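Local coordinates for oxysterol-binding protein homolog 3 (Saccharomyces cerevisiae, PDB 4IC4) that transfers lipids, sterols among them, between membranes through the cytosol, carrying the lipid in a hydrophobic pocket, with its OSBP-related domain binding sterols and phospholipids, at residues V28-D33 / E307-E312; P42-F47 / K206-G211; S70-I75 / F120-A125; T192-E197 / S225-K230; Y214-N219 / S242-G247. All blocks are in the same frame, centred on the assembly; numbering follows the deposited sequence.

Interaction 1 of 5, residues V28-D33 / E307-E312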
# COMPACT_ATOMS: atom_id res chain seq x y z
N VAL A 28 -3.50 -21.50 -5.89
CA VAL A 28 -3.43 -21.08 -7.28
C VAL A 28 -2.01 -20.74 -7.70
O VAL A 28 -1.20 -20.26 -6.90
CB VAL A 28 -4.31 -19.83 -7.54
CG1 VAL A 28 -5.76 -20.13 -7.20
CG2 VAL A 28 -3.80 -18.65 -6.74
N THR A 29 -1.71 -21.01 -8.96
CA THR A 29 -0.40 -20.73 -9.52
C THR A 29 -0.39 -19.25 -9.90
O THR A 29 -1.27 -18.79 -10.61
CB THR A 29 -0.14 -21.56 -10.79
OG1 THR A 29 -0.24 -22.95 -10.48
CG2 THR A 29 1.25 -21.27 -11.35
N ARG A 30 0.60 -18.51 -9.41
CA ARG A 30 0.70 -17.09 -9.72
C ARG A 30 1.90 -16.84 -10.63
O ARG A 30 2.86 -17.62 -10.65
CB ARG A 30 0.80 -16.28 -8.43
CG ARG A 30 -0.45 -16.42 -7.56
CD ARG A 30 -0.35 -15.63 -6.26
NE ARG A 30 -1.50 -15.91 -5.40
CZ ARG A 30 -2.72 -15.42 -5.60
NH1 ARG A 30 -2.96 -14.62 -6.63
NH2 ARG A 30 -3.70 -15.77 -4.78
N ARG A 31 1.83 -15.76 -11.41
CA ARG A 31 2.90 -15.46 -12.35
C ARG A 31 4.25 -15.13 -11.71
O ARG A 31 5.29 -15.48 -12.27
CB ARG A 31 2.47 -14.34 -13.31
CG ARG A 31 2.07 -13.02 -12.66
CD ARG A 31 1.42 -12.10 -13.68
NE ARG A 31 1.21 -10.76 -13.13
CZ ARG A 31 0.69 -9.74 -13.81
NH1 ARG A 31 0.32 -9.91 -15.08
NH2 ARG A 31 0.58 -8.55 -13.24
N ASN A 32 4.23 -14.47 -10.56
CA ASN A 32 5.46 -14.11 -9.85
C ASN A 32 6.44 -13.38 -10.76
O ASN A 32 7.66 -13.47 -10.57
CB ASN A 32 6.13 -15.37 -9.30
CG ASN A 32 5.26 -16.11 -8.31
OD1 ASN A 32 4.77 -15.53 -7.35
ND2 ASN A 32 5.06 -17.41 -8.55
N ASP A 33 5.91 -12.65 -11.73
CA ASP A 33 6.76 -11.94 -12.68
C ASP A 33 5.89 -11.03 -13.54
O ASP A 33 4.67 -11.18 -13.58
CB ASP A 33 7.49 -12.98 -13.56
CG ASP A 33 8.53 -12.36 -14.47
OD1 ASP A 33 9.25 -11.44 -14.03
OD2 ASP A 33 8.63 -12.80 -15.63
N GLU A 307 -2.66 -9.58 -11.49
CA GLU A 307 -2.96 -10.80 -12.24
C GLU A 307 -4.37 -11.31 -11.98
O GLU A 307 -4.87 -11.26 -10.85
CB GLU A 307 -1.97 -11.92 -11.90
CG GLU A 307 -2.29 -13.23 -12.62
CD GLU A 307 -1.32 -14.36 -12.31
OE1 GLU A 307 -0.78 -14.42 -11.19
OE2 GLU A 307 -1.10 -15.20 -13.21
N ILE A 308 -5.02 -11.78 -13.04
CA ILE A 308 -6.35 -12.36 -12.93
C ILE A 308 -6.14 -13.87 -12.95
O ILE A 308 -5.67 -14.42 -13.95
CB ILE A 308 -7.25 -11.94 -14.12
CG1 ILE A 308 -7.52 -10.44 -14.07
CG2 ILE A 308 -8.57 -12.72 -14.07
CD1 ILE A 308 -8.32 -9.93 -15.25
N THR A 309 -6.46 -14.53 -11.84
CA THR A 309 -6.31 -15.98 -11.75
C THR A 309 -7.71 -16.58 -11.65
O THR A 309 -8.71 -15.87 -11.75
CB THR A 309 -5.53 -16.41 -10.50
OG1 THR A 309 -6.30 -16.11 -9.33
CG2 THR A 309 -4.18 -15.68 -10.42
N GLU A 310 -7.77 -17.89 -11.44
CA GLU A 310 -9.06 -18.58 -11.31
C GLU A 310 -9.84 -18.03 -10.11
O GLU A 310 -11.05 -18.23 -10.01
CB GLU A 310 -8.83 -20.08 -11.14
CG GLU A 310 -7.99 -20.43 -9.92
CD GLU A 310 -7.55 -21.87 -9.90
OE1 GLU A 310 -8.42 -22.77 -9.77
OE2 GLU A 310 -6.33 -22.12 -10.02
N ILE A 311 -9.15 -17.36 -9.20
CA ILE A 311 -9.82 -16.80 -8.03
C ILE A 311 -10.70 -15.64 -8.45
O ILE A 311 -11.84 -15.51 -7.99
CB ILE A 311 -8.80 -16.30 -6.99
CG1 ILE A 311 -8.03 -17.47 -6.40
CG2 ILE A 311 -9.53 -15.52 -5.89
CD1 ILE A 311 -6.96 -17.07 -5.42
N GLU A 312 -10.18 -14.80 -9.33
CA GLU A 312 -10.90 -13.61 -9.79
C GLU A 312 -11.73 -13.77 -11.05
O GLU A 312 -12.72 -13.05 -11.24
CB GLU A 312 -9.91 -12.46 -10.03
CG GLU A 312 -9.12 -11.99 -8.81
CD GLU A 312 -7.91 -12.85 -8.49
OE1 GLU A 312 -7.47 -13.63 -9.37
OE2 GLU A 312 -7.39 -12.75 -7.36
O HOH W 1 -0.22 -17.73 -13.11
O HOH W 2 -3.58 -22.36 -10.41
O HOH W 3 -1.39 -13.41 -8.72
O HOH W 4 -4.76 -12.73 -8.48
O HOH W 5 -5.90 -14.14 -5.57
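Glu307 is the side chain that does most to join the two segments. It runs out fully extended, with CG anti to its backbone N (chi1 177°). Its CB sits over one face of the Arg31 guanidinium, 3.6 Å from Arg31 NE. Glu307 CG and CD meet Arg31 CD and CG as the two chains reach toward each other tip to tip. At the end, Glu307 OE1 accepts the backbone N-H of Arg31 at 2.9 Å. The bond is fairly straight (164°), and the N-H comes in from above the carboxylate plane. Water 3 lies 2.7 Å from the same Glu307 OE1 and takes a bond from Arg30 NH1. OE2 is reached by water 1, which also binds Thr29 O. The Arg31 guanidinium does not pair with this carboxylate: NE bonds Ala303 O and NH1 makes a salt bridge to Glu331. An alanine in place of Glu307 would probably loosen the hold on the Arg31 backbone and break both water bridges.

Arg30 has Val28 CG2 3.4 Å above one guanidinium face and waters 3, 4 and 5 in plane at its edge. Val28 CG1 also lies 3.6 Å from Ile311 CG1 and against Glu310 CG. Within 307-312, Thr309 OG1 accepts from Ile311 N and donates to the syn lone pair of Glu312 OE1 at 2.7 Å. This ST turn shapes the loop after helix 300-305, across which lies, at the protein surface, the N-terminal peptide of this chain, which carries the OSBP-related domain.

Interaction 2 of 5, residues P42-F47 / K206-G211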
# COMPACT_ATOMS: atom_id res chain seq x y z
N PRO A 42 10.62 8.88 -16.81
CA PRO A 42 10.78 10.33 -16.94
C PRO A 42 11.22 10.91 -15.59
O PRO A 42 11.22 10.21 -14.58
CB PRO A 42 9.39 10.80 -17.35
CG PRO A 42 8.49 9.79 -16.71
CD PRO A 42 9.21 8.49 -16.97
N SER A 43 11.62 12.17 -15.59
CA SER A 43 12.07 12.84 -14.37
C SER A 43 10.94 13.56 -13.66
O SER A 43 10.26 14.41 -14.24
CB SER A 43 13.17 13.85 -14.71
OG SER A 43 13.45 14.68 -13.59
N LEU A 44 10.74 13.23 -12.39
CA LEU A 44 9.68 13.86 -11.60
C LEU A 44 9.92 15.36 -11.46
O LEU A 44 9.00 16.15 -11.64
CB LEU A 44 9.62 13.22 -10.20
CG LEU A 44 8.60 13.82 -9.23
CD1 LEU A 44 7.20 13.78 -9.84
CD2 LEU A 44 8.63 13.05 -7.92
N LEU A 45 11.15 15.74 -11.15
CA LEU A 45 11.50 17.14 -10.98
C LEU A 45 11.10 17.99 -12.19
O LEU A 45 10.72 19.15 -12.05
CB LEU A 45 13.01 17.28 -10.74
CG LEU A 45 13.52 18.69 -10.43
CD1 LEU A 45 12.85 19.21 -9.17
CD2 LEU A 45 15.03 18.66 -10.26
N SER A 46 11.19 17.40 -13.38
CA SER A 46 10.83 18.12 -14.60
C SER A 46 9.39 18.61 -14.53
O SER A 46 9.08 19.72 -14.98
CB SER A 46 11.00 17.20 -15.82
OG SER A 46 10.62 17.86 -17.01
N PHE A 47 8.52 17.80 -13.95
CA PHE A 47 7.11 18.15 -13.82
C PHE A 47 6.83 19.05 -12.63
O PHE A 47 5.85 19.80 -12.63
CB PHE A 47 6.26 16.88 -13.74
CG PHE A 47 6.04 16.23 -15.07
CD1 PHE A 47 5.20 16.81 -16.02
CD2 PHE A 47 6.70 15.05 -15.40
CE1 PHE A 47 5.03 16.24 -17.27
CE2 PHE A 47 6.54 14.46 -16.65
CZ PHE A 47 5.70 15.06 -17.59
N LYS A 206 14.71 11.10 -2.29
CA LYS A 206 15.91 11.90 -2.54
C LYS A 206 16.52 11.76 -3.93
O LYS A 206 16.13 10.90 -4.72
CB LYS A 206 16.98 11.55 -1.50
CG LYS A 206 16.62 11.95 -0.08
CD LYS A 206 17.77 11.64 0.87
CE LYS A 206 17.48 12.15 2.27
NZ LYS A 206 18.63 11.90 3.19
N ASN A 207 17.48 12.63 -4.22
CA ASN A 207 18.18 12.67 -5.51
C ASN A 207 17.24 12.95 -6.68
O ASN A 207 17.28 12.26 -7.70
CB ASN A 207 18.93 11.36 -5.76
CG ASN A 207 20.19 11.23 -4.92
OD1 ASN A 207 20.97 10.29 -5.08
ND2 ASN A 207 20.39 12.17 -4.00
N LEU A 208 16.40 13.96 -6.52
CA LEU A 208 15.45 14.33 -7.57
C LEU A 208 16.16 15.13 -8.66
O LEU A 208 15.77 15.09 -9.83
CB LEU A 208 14.32 15.18 -6.98
CG LEU A 208 13.43 14.51 -5.93
CD1 LEU A 208 12.42 15.52 -5.41
CD2 LEU A 208 12.72 13.31 -6.53
N ILE A 209 17.21 15.84 -8.28
CA ILE A 209 17.98 16.66 -9.21
C ILE A 209 18.87 15.81 -10.12
O ILE A 209 18.74 15.84 -11.34
CB ILE A 209 18.88 17.66 -8.45
CG1 ILE A 209 18.02 18.52 -7.53
CG2 ILE A 209 19.64 18.53 -9.44
CD1 ILE A 209 18.82 19.48 -6.66
N ALA A 210 19.79 15.06 -9.51
CA ALA A 210 20.70 14.22 -10.26
C ALA A 210 21.04 12.96 -9.47
O ALA A 210 20.80 12.89 -8.27
CB ALA A 210 21.98 14.99 -10.58
N GLY A 211 21.61 11.98 -10.16
CA GLY A 211 21.97 10.73 -9.51
C GLY A 211 20.82 9.75 -9.50
O GLY A 211 19.80 9.97 -10.17
O HOH W 6 13.51 13.72 -10.81
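The chain of 42-47 turns from an extended loop into helix 44-50, while 206-211 forms the connection of a beta hairpin between strands 203-206 and 214-225. The backbones come nearest at Leu45 and Leu208, whose CA atoms are 5.9 Å apart. The helix start is held by a bond from Phe47 N to Leu44 O. In the hairpin connection, Asn207 takes positive phi (61°) as the chain leaves the strand. No direct hydrogen bond crosses between the segments.

Leu45 carries much of the contact. Its CG is anti to the backbone N (chi1 -175°), and this sends CD2 across to the hairpin. Leu45 CB lies 3.6 Å from Leu208 O, and Leu45 CD2 rests 3.7 Å from Ile209 CA. Ile209 turns its CB away, so its part in the contact is mainly backbone, with Ile209 CG1 near Leu45 CD2 at 4.1 Å. Leu44 CD2 lies 4.3 Å from Leu208 CD2, a loose apolar contact. Both of these leucines also touch Ile177 of strand 177-189. Leu44 further touches Met61, a residue of the phosphatidylinositol 4-phosphate site, so Leu44 meets both the hairpin and a residue of that site.

A single water supplies the polar link. Water 6 lies 2.9 Å from Ser43 OG, accepts from Leu45 N at 3.1 Å and donates to Leu208 O at 2.8 Å.

Interaction 3 of 5, residues S70-I75 / F120-A125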
# COMPACT_ATOMS: atom_id res chain seq x y z
N SER A 70 -2.29 0.26 -9.50
CA SER A 70 -3.00 1.44 -9.01
C SER A 70 -2.59 1.69 -7.56
O SER A 70 -1.95 0.84 -6.93
CB SER A 70 -4.52 1.22 -9.07
OG SER A 70 -4.94 0.33 -8.06
N ILE A 71 -2.97 2.85 -7.02
CA ILE A 71 -2.61 3.14 -5.63
C ILE A 71 -3.27 2.15 -4.68
O ILE A 71 -2.71 1.81 -3.64
CB ILE A 71 -3.01 4.58 -5.24
CG1 ILE A 71 -2.23 5.58 -6.09
CG2 ILE A 71 -2.71 4.82 -3.75
CD1 ILE A 71 -2.56 7.03 -5.79
N LEU A 72 -4.46 1.66 -5.04
CA LEU A 72 -5.13 0.68 -4.19
C LEU A 72 -4.26 -0.57 -4.10
O LEU A 72 -4.13 -1.18 -3.03
CB LEU A 72 -6.50 0.31 -4.76
CG LEU A 72 -7.55 1.43 -4.80
CD1 LEU A 72 -8.79 0.93 -5.54
CD2 LEU A 72 -7.90 1.87 -3.39
N GLN A 73 -3.65 -0.95 -5.22
CA GLN A 73 -2.79 -2.12 -5.24
C GLN A 73 -1.50 -1.85 -4.45
O GLN A 73 -1.02 -2.71 -3.71
CB GLN A 73 -2.49 -2.51 -6.70
CG GLN A 73 -3.75 -3.04 -7.40
CD GLN A 73 -3.59 -3.26 -8.89
OE1 GLN A 73 -3.16 -2.36 -9.62
NE2 GLN A 73 -3.95 -4.45 -9.35
N LEU A 74 -0.94 -0.64 -4.59
CA LEU A 74 0.27 -0.28 -3.85
C LEU A 74 0.05 -0.39 -2.34
O LEU A 74 0.84 -1.01 -1.63
CB LEU A 74 0.69 1.15 -4.17
CG LEU A 74 1.78 1.69 -3.23
CD1 LEU A 74 3.08 0.95 -3.47
CD2 LEU A 74 1.97 3.18 -3.44
N ILE A 75 -1.02 0.21 -1.85
CA ILE A 75 -1.28 0.16 -0.42
C ILE A 75 -1.57 -1.27 0.06
O ILE A 75 -1.31 -1.61 1.22
CB ILE A 75 -2.42 1.12 -0.04
CG1 ILE A 75 -1.97 2.55 -0.38
CG2 ILE A 75 -2.75 1.00 1.44
CD1 ILE A 75 -3.03 3.61 -0.12
N PHE A 120 -0.74 4.24 -10.72
CA PHE A 120 -1.81 4.99 -11.38
C PHE A 120 -2.76 5.49 -10.30
O PHE A 120 -3.02 4.78 -9.31
CB PHE A 120 -2.61 4.09 -12.30
CG PHE A 120 -1.96 3.80 -13.62
CD1 PHE A 120 -2.51 4.32 -14.80
CD2 PHE A 120 -0.86 2.97 -13.71
CE1 PHE A 120 -1.96 4.01 -16.03
CE2 PHE A 120 -0.30 2.65 -14.94
CZ PHE A 120 -0.86 3.17 -16.11
N ASN A 121 -3.30 6.69 -10.48
CA ASN A 121 -4.28 7.22 -9.54
C ASN A 121 -5.58 6.48 -9.80
O ASN A 121 -6.08 6.45 -10.93
CB ASN A 121 -4.50 8.72 -9.78
CG ASN A 121 -3.29 9.55 -9.45
OD1 ASN A 121 -2.76 9.49 -8.34
ND2 ASN A 121 -2.84 10.35 -10.41
N PRO A 122 -6.16 5.85 -8.77
CA PRO A 122 -7.42 5.14 -9.00
C PRO A 122 -8.53 6.13 -9.32
O PRO A 122 -8.43 7.32 -9.02
CB PRO A 122 -7.67 4.44 -7.68
CG PRO A 122 -6.30 4.31 -7.07
CD PRO A 122 -5.67 5.63 -7.40
N LEU A 123 -9.59 5.64 -9.94
CA LEU A 123 -10.73 6.47 -10.25
C LEU A 123 -11.64 6.42 -9.03
O LEU A 123 -11.59 5.48 -8.24
CB LEU A 123 -11.50 5.91 -11.45
CG LEU A 123 -10.69 5.78 -12.74
CD1 LEU A 123 -11.52 5.06 -13.79
CD2 LEU A 123 -10.28 7.17 -13.22
N LEU A 124 -12.46 7.45 -8.83
CA LEU A 124 -13.39 7.42 -7.72
C LEU A 124 -14.27 6.18 -7.95
O LEU A 124 -14.75 5.94 -9.06
CB LEU A 124 -14.25 8.68 -7.72
CG LEU A 124 -15.37 8.75 -6.67
CD1 LEU A 124 -14.78 8.69 -5.26
CD2 LEU A 124 -16.14 10.04 -6.87
N ALA A 125 -14.46 5.40 -6.89
CA ALA A 125 -15.28 4.19 -6.92
C ALA A 125 -14.55 2.98 -7.50
O ALA A 125 -15.13 1.90 -7.61
CB ALA A 125 -16.59 4.43 -7.68
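The Pro122 ring packs against the start of helix 71-76. Ile71 crosses the ring at about a right angle, its CB 3.6 Å from Pro122 CD. Leu72 crosses it obliquely, with CG 3.9 Å from Pro122 CG. Ile71 CG1 is anti to the carbonyl carbon (chi1 -63°). It therefore runs past Phe120 O and brings Ile71 CD1 to Asn121 OD1 at 3.5 Å, the two side chains lying side by side and pointing the same way. The Asn121 side chain is also about 4 Å from that of Lys118, a residue of the phosphatidylinositol 4-phosphate site. Phe151 of strand 150-157 touches Ile71, Leu72 and Pro122. An alanine in place of Ile71 would keep CB against Pro122 but would probably weaken the packing that CG1 and CD1 give to Pro122 CD and Asn121 OD1.

The backbones meet in a short parallel bridge between Ser70 and Phe120. Phe120 O takes a weak bond from Ile71 N at 3.0 Å and a CA-H contact from Ser70. Ser70 and Gln73 form a capping box: Ser70 N donates to Gln73 OE1 at 2.8 Å, and Gln73 N returns a weak bond to Ser70 OG, which also bonds Ser321. Polar bonds thus serve the helix end, while the join to 120-125 is chiefly apolar.

Interaction 4 of 5, residues T192-E197 / S225-K230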
# COMPACT_ATOMS: atom_id res chain seq x y z
N THR A 192 -8.64 -12.25 20.77
CA THR A 192 -8.79 -11.62 22.09
C THR A 192 -9.43 -10.24 22.08
O THR A 192 -9.82 -9.72 23.13
CB THR A 192 -7.42 -11.45 22.73
OG1 THR A 192 -6.64 -10.55 21.92
CG2 THR A 192 -6.69 -12.78 22.83
N GLY A 193 -9.52 -9.64 20.90
CA GLY A 193 -10.10 -8.31 20.81
C GLY A 193 -9.06 -7.22 21.03
O GLY A 193 -9.39 -6.04 20.96
N GLU A 194 -7.82 -7.60 21.30
CA GLU A 194 -6.77 -6.61 21.52
C GLU A 194 -6.62 -5.77 20.26
O GLU A 194 -6.62 -6.30 19.15
CB GLU A 194 -5.43 -7.27 21.87
CG GLU A 194 -4.32 -6.25 22.16
CD GLU A 194 -3.03 -6.88 22.66
OE1 GLU A 194 -2.07 -6.12 22.94
OE2 GLU A 194 -2.95 -8.12 22.79
N LEU A 195 -6.51 -4.46 20.43
CA LEU A 195 -6.38 -3.54 19.30
C LEU A 195 -4.99 -2.93 19.23
O LEU A 195 -4.34 -2.69 20.25
CB LEU A 195 -7.40 -2.41 19.42
CG LEU A 195 -8.87 -2.79 19.64
CD1 LEU A 195 -9.70 -1.51 19.75
CD2 LEU A 195 -9.37 -3.66 18.50
N PHE A 196 -4.54 -2.67 18.01
CA PHE A 196 -3.24 -2.04 17.77
C PHE A 196 -3.49 -0.93 16.77
O PHE A 196 -4.27 -1.09 15.83
CB PHE A 196 -2.24 -3.04 17.20
CG PHE A 196 -1.93 -4.18 18.12
CD1 PHE A 196 -0.85 -4.10 19.00
CD2 PHE A 196 -2.71 -5.32 18.12
CE1 PHE A 196 -0.57 -5.16 19.87
CE2 PHE A 196 -2.44 -6.39 18.98
CZ PHE A 196 -1.36 -6.30 19.86
N GLU A 197 -2.82 0.20 16.96
CA GLU A 197 -2.98 1.33 16.06
C GLU A 197 -1.65 2.00 15.78
O GLU A 197 -0.75 2.01 16.62
CB GLU A 197 -3.94 2.36 16.66
CG GLU A 197 -5.37 1.89 16.82
CD GLU A 197 -6.23 2.88 17.59
OE1 GLU A 197 -6.26 4.06 17.19
OE2 GLU A 197 -6.87 2.48 18.58
N SER A 225 -0.98 -0.45 21.74
CA SER A 225 -1.91 -1.53 22.01
C SER A 225 -2.98 -1.07 22.99
O SER A 225 -2.71 -0.25 23.87
CB SER A 225 -1.18 -2.72 22.61
OG SER A 225 -2.09 -3.61 23.22
N SER A 226 -4.19 -1.60 22.84
CA SER A 226 -5.28 -1.24 23.74
C SER A 226 -4.98 -1.72 25.16
O SER A 226 -5.66 -1.32 26.10
CB SER A 226 -6.59 -1.86 23.25
OG SER A 226 -6.48 -3.27 23.11
N LYS A 227 -3.95 -2.56 25.31
CA LYS A 227 -3.59 -3.06 26.62
C LYS A 227 -2.51 -2.22 27.30
O LYS A 227 -2.04 -2.56 28.39
CB LYS A 227 -3.14 -4.53 26.53
CG LYS A 227 -4.19 -5.43 25.88
CD LYS A 227 -4.26 -6.81 26.51
CE LYS A 227 -2.94 -7.55 26.43
NZ LYS A 227 -3.04 -8.92 27.02
N GLY A 228 -2.12 -1.12 26.65
CA GLY A 228 -1.12 -0.24 27.23
C GLY A 228 0.28 -0.31 26.65
O GLY A 228 1.03 0.66 26.74
N ASP A 229 0.63 -1.44 26.05
CA ASP A 229 1.96 -1.60 25.46
C ASP A 229 2.21 -0.56 24.37
O ASP A 229 1.28 -0.13 23.68
CB ASP A 229 2.09 -3.00 24.85
CG ASP A 229 1.91 -4.10 25.87
OD1 ASP A 229 2.91 -4.50 26.51
OD2 ASP A 229 0.77 -4.56 26.05
N LYS A 230 3.46 -0.16 24.23
CA LYS A 230 3.83 0.80 23.20
C LYS A 230 5.15 0.39 22.59
O LYS A 230 6.04 -0.13 23.27
CB LYS A 230 3.95 2.21 23.79
CG LYS A 230 5.02 2.35 24.86
CD LYS A 230 5.24 3.81 25.23
CE LYS A 230 5.83 4.59 24.07
NZ LYS A 230 7.13 4.01 23.62
O HOH W 7 0.20 -6.41 24.31
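A tight beta hairpin joins strands 214-225 and 230-235, and its type I turn, Ser225 to Gly228, packs against the start of strand 195-199. Phe196 and Ser225 are a non-hydrogen-bonded antiparallel pair. Next to it, Ser226 N donates to Leu195 O at 2.8 Å. Ser226 then bonds back with its side chain: OG, in the crowded position between backbone N and carbonyl carbon, accepts from Leu195 N at 2.9 Å, almost straight (176°).

Glu194 reaches into the turn with its chain extended and CG anti to the backbone N. Lys227 crosses it at about a right angle, with CG 3.7 Å from Glu194 CD. The lysine covers the carboxylate with its methylenes; NZ stays 4.3 Å from Glu194 OE2, beyond a salt bridge. Water 7 donates to both Glu194 OE1 and Asp229 OD2, and so sits between two like charges. Asp229 OD2 also has a salt bridge to Arg260. The Phe196 ring also touches Pro94 and Val98 of helix 94-104.

Ser225 OG ties these pieces together. It is anti to its own backbone N, accepts from Lys227 N at 3.0 Å in an ST turn, and donates to the anti lone pair of Glu194 OE1 at 2.5 Å.

Interaction 5 of 5, residues Y214-N219 / S242-G247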
# COMPACT_ATOMS: atom_id res chain seq x y z
N TYR A 214 16.07 7.65 -4.75
CA TYR A 214 15.81 6.61 -3.76
C TYR A 214 14.95 7.14 -2.62
O TYR A 214 14.78 8.35 -2.47
CB TYR A 214 17.13 6.04 -3.21
CG TYR A 214 17.92 6.98 -2.33
CD1 TYR A 214 17.64 7.12 -0.98
CD2 TYR A 214 18.97 7.73 -2.87
CE1 TYR A 214 18.38 7.98 -0.17
CE2 TYR A 214 19.72 8.59 -2.07
CZ TYR A 214 19.42 8.71 -0.72
OH TYR A 214 20.15 9.57 0.06
N MET A 215 14.40 6.22 -1.84
CA MET A 215 13.55 6.59 -0.71
C MET A 215 14.08 6.00 0.59
O MET A 215 14.72 4.95 0.59
CB MET A 215 12.12 6.10 -0.93
CG MET A 215 11.35 6.90 -1.95
SD MET A 215 9.75 6.17 -2.31
CE MET A 215 8.95 6.29 -0.70
N GLU A 216 13.80 6.69 1.69
CA GLU A 216 14.22 6.22 3.00
C GLU A 216 13.27 6.77 4.06
O GLU A 216 12.75 7.88 3.93
CB GLU A 216 15.66 6.66 3.29
CG GLU A 216 15.82 8.15 3.59
CD GLU A 216 17.26 8.55 3.82
OE1 GLU A 216 17.49 9.65 4.38
OE2 GLU A 216 18.18 7.79 3.44
N PRO A 217 13.01 5.98 5.11
CA PRO A 217 12.12 6.44 6.18
C PRO A 217 12.88 7.43 7.04
O PRO A 217 14.11 7.40 7.10
CB PRO A 217 11.79 5.15 6.92
CG PRO A 217 13.05 4.37 6.78
CD PRO A 217 13.43 4.59 5.34
N VAL A 218 12.15 8.31 7.72
CA VAL A 218 12.78 9.30 8.58
C VAL A 218 12.03 9.45 9.90
O VAL A 218 10.90 8.96 10.05
CB VAL A 218 12.84 10.69 7.91
CG1 VAL A 218 13.73 10.63 6.68
CG2 VAL A 218 11.44 11.16 7.53
N ASN A 219 12.66 10.11 10.85
CA ASN A 219 12.07 10.35 12.16
C ASN A 219 11.71 9.06 12.88
O ASN A 219 12.49 8.11 12.90
CB ASN A 219 10.83 11.24 12.01
CG ASN A 219 11.18 12.64 11.53
OD1 ASN A 219 10.30 13.40 11.12
ND2 ASN A 219 12.46 12.99 11.60
N SER A 242 26.48 8.87 4.85
CA SER A 242 26.18 7.47 5.13
C SER A 242 25.28 6.80 4.09
O SER A 242 24.83 5.67 4.30
CB SER A 242 25.55 7.34 6.52
OG SER A 242 24.38 8.14 6.63
N GLY A 243 25.02 7.49 2.99
CA GLY A 243 24.17 6.93 1.95
C GLY A 243 22.74 6.77 2.42
O GLY A 243 22.29 7.48 3.32
N ARG A 244 22.01 5.84 1.80
CA ARG A 244 20.62 5.60 2.17
C ARG A 244 20.50 5.03 3.59
O ARG A 244 21.22 4.11 3.96
CB ARG A 244 19.96 4.63 1.19
CG ARG A 244 18.50 4.31 1.52
CD ARG A 244 17.84 3.43 0.46
NE ARG A 244 18.41 2.09 0.39
CZ ARG A 244 18.03 1.15 -0.48
NH1 ARG A 244 17.08 1.41 -1.37
NH2 ARG A 244 18.61 -0.04 -0.47
N SER A 245 19.58 5.59 4.37
CA SER A 245 19.35 5.12 5.73
C SER A 245 18.55 3.83 5.65
O SER A 245 17.42 3.82 5.15
CB SER A 245 18.57 6.15 6.53
OG SER A 245 18.17 5.60 7.78
N GLU A 246 19.11 2.74 6.16
CA GLU A 246 18.44 1.45 6.12
C GLU A 246 18.20 0.81 7.49
O GLU A 246 17.34 -0.06 7.63
CB GLU A 246 19.23 0.49 5.23
CG GLU A 246 19.22 0.91 3.77
CD GLU A 246 20.06 0.01 2.89
OE1 GLU A 246 20.20 -1.19 3.21
OE2 GLU A 246 20.58 0.50 1.87
N GLY A 247 18.96 1.25 8.49
CA GLY A 247 18.80 0.68 9.82
C GLY A 247 17.78 1.36 10.70
O GLY A 247 17.38 2.50 10.47
O HOH W 8 20.20 9.50 2.66
O HOH W 9 14.90 3.33 -1.60
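Glu216 OE2 is held from two sides, by one backbone N-H and one water. Ser245 N donates to it at 2.8 Å, almost straight (176°) but from above the carboxylate plane. Water 8, also 2.8 Å from Glu216 OE2, is shared with Tyr214 OH and Gly243 O and lies in plane at the edge of the tyrosine ring. The other oxygen, OE1, has a salt bridge to Lys206. Glu216 CG takes the crowded place between backbone N and carbonyl carbon (chi1 73°), and from there the chain extends straight to the loop.

Arg244 comes the other way and slides past Tyr214, its CG 3.9 Å from Tyr214 CD1. Arg244 CD lies 3.5 Å from Met215 O. A bend at chi3 (67°) then turns the guanidinium nearly perpendicular to the tyrosine ring. Arg244 NE and NH2 grip one atom side-on, Glu246 OE2, each at 3.1 Å. NH1 bonds Arg110 O and, through water 9, Met215 N.

The loop leading to strand 247-253 is thus joined to strand 214-225 by one direct hydrogen bond, two water links and the Arg244 chain packed on Tyr214. With Lys206 and a backbone N-H on its carboxylate, buried Glu216 probably remains ionised.

How the interactions relate
Interaction 1 opens near the N terminus at 28-33 and closes at 307-312, so its loop encloses all the others. Interaction 2 opens at 42-47 and closes at 206-211, with interaction 3 wholly within it. Interaction 4 starts at 192-197, before interaction 2 has closed, and crosses it. Interaction 5 starts before interaction 4 closes, and crosses that. Interactions 2 and 5 follow in series and touch through Lys206. Interaction 1 lays the N-terminal peptide on the loop after helix 300-305, and 3 joins helix 71-76 to the loop before strand 127-132. Interaction 2 sets helix 44-50 against the hairpin connection 206-211; 4 and 5 tie turns and loops to the neighbouring strands 195-199 and 214-225.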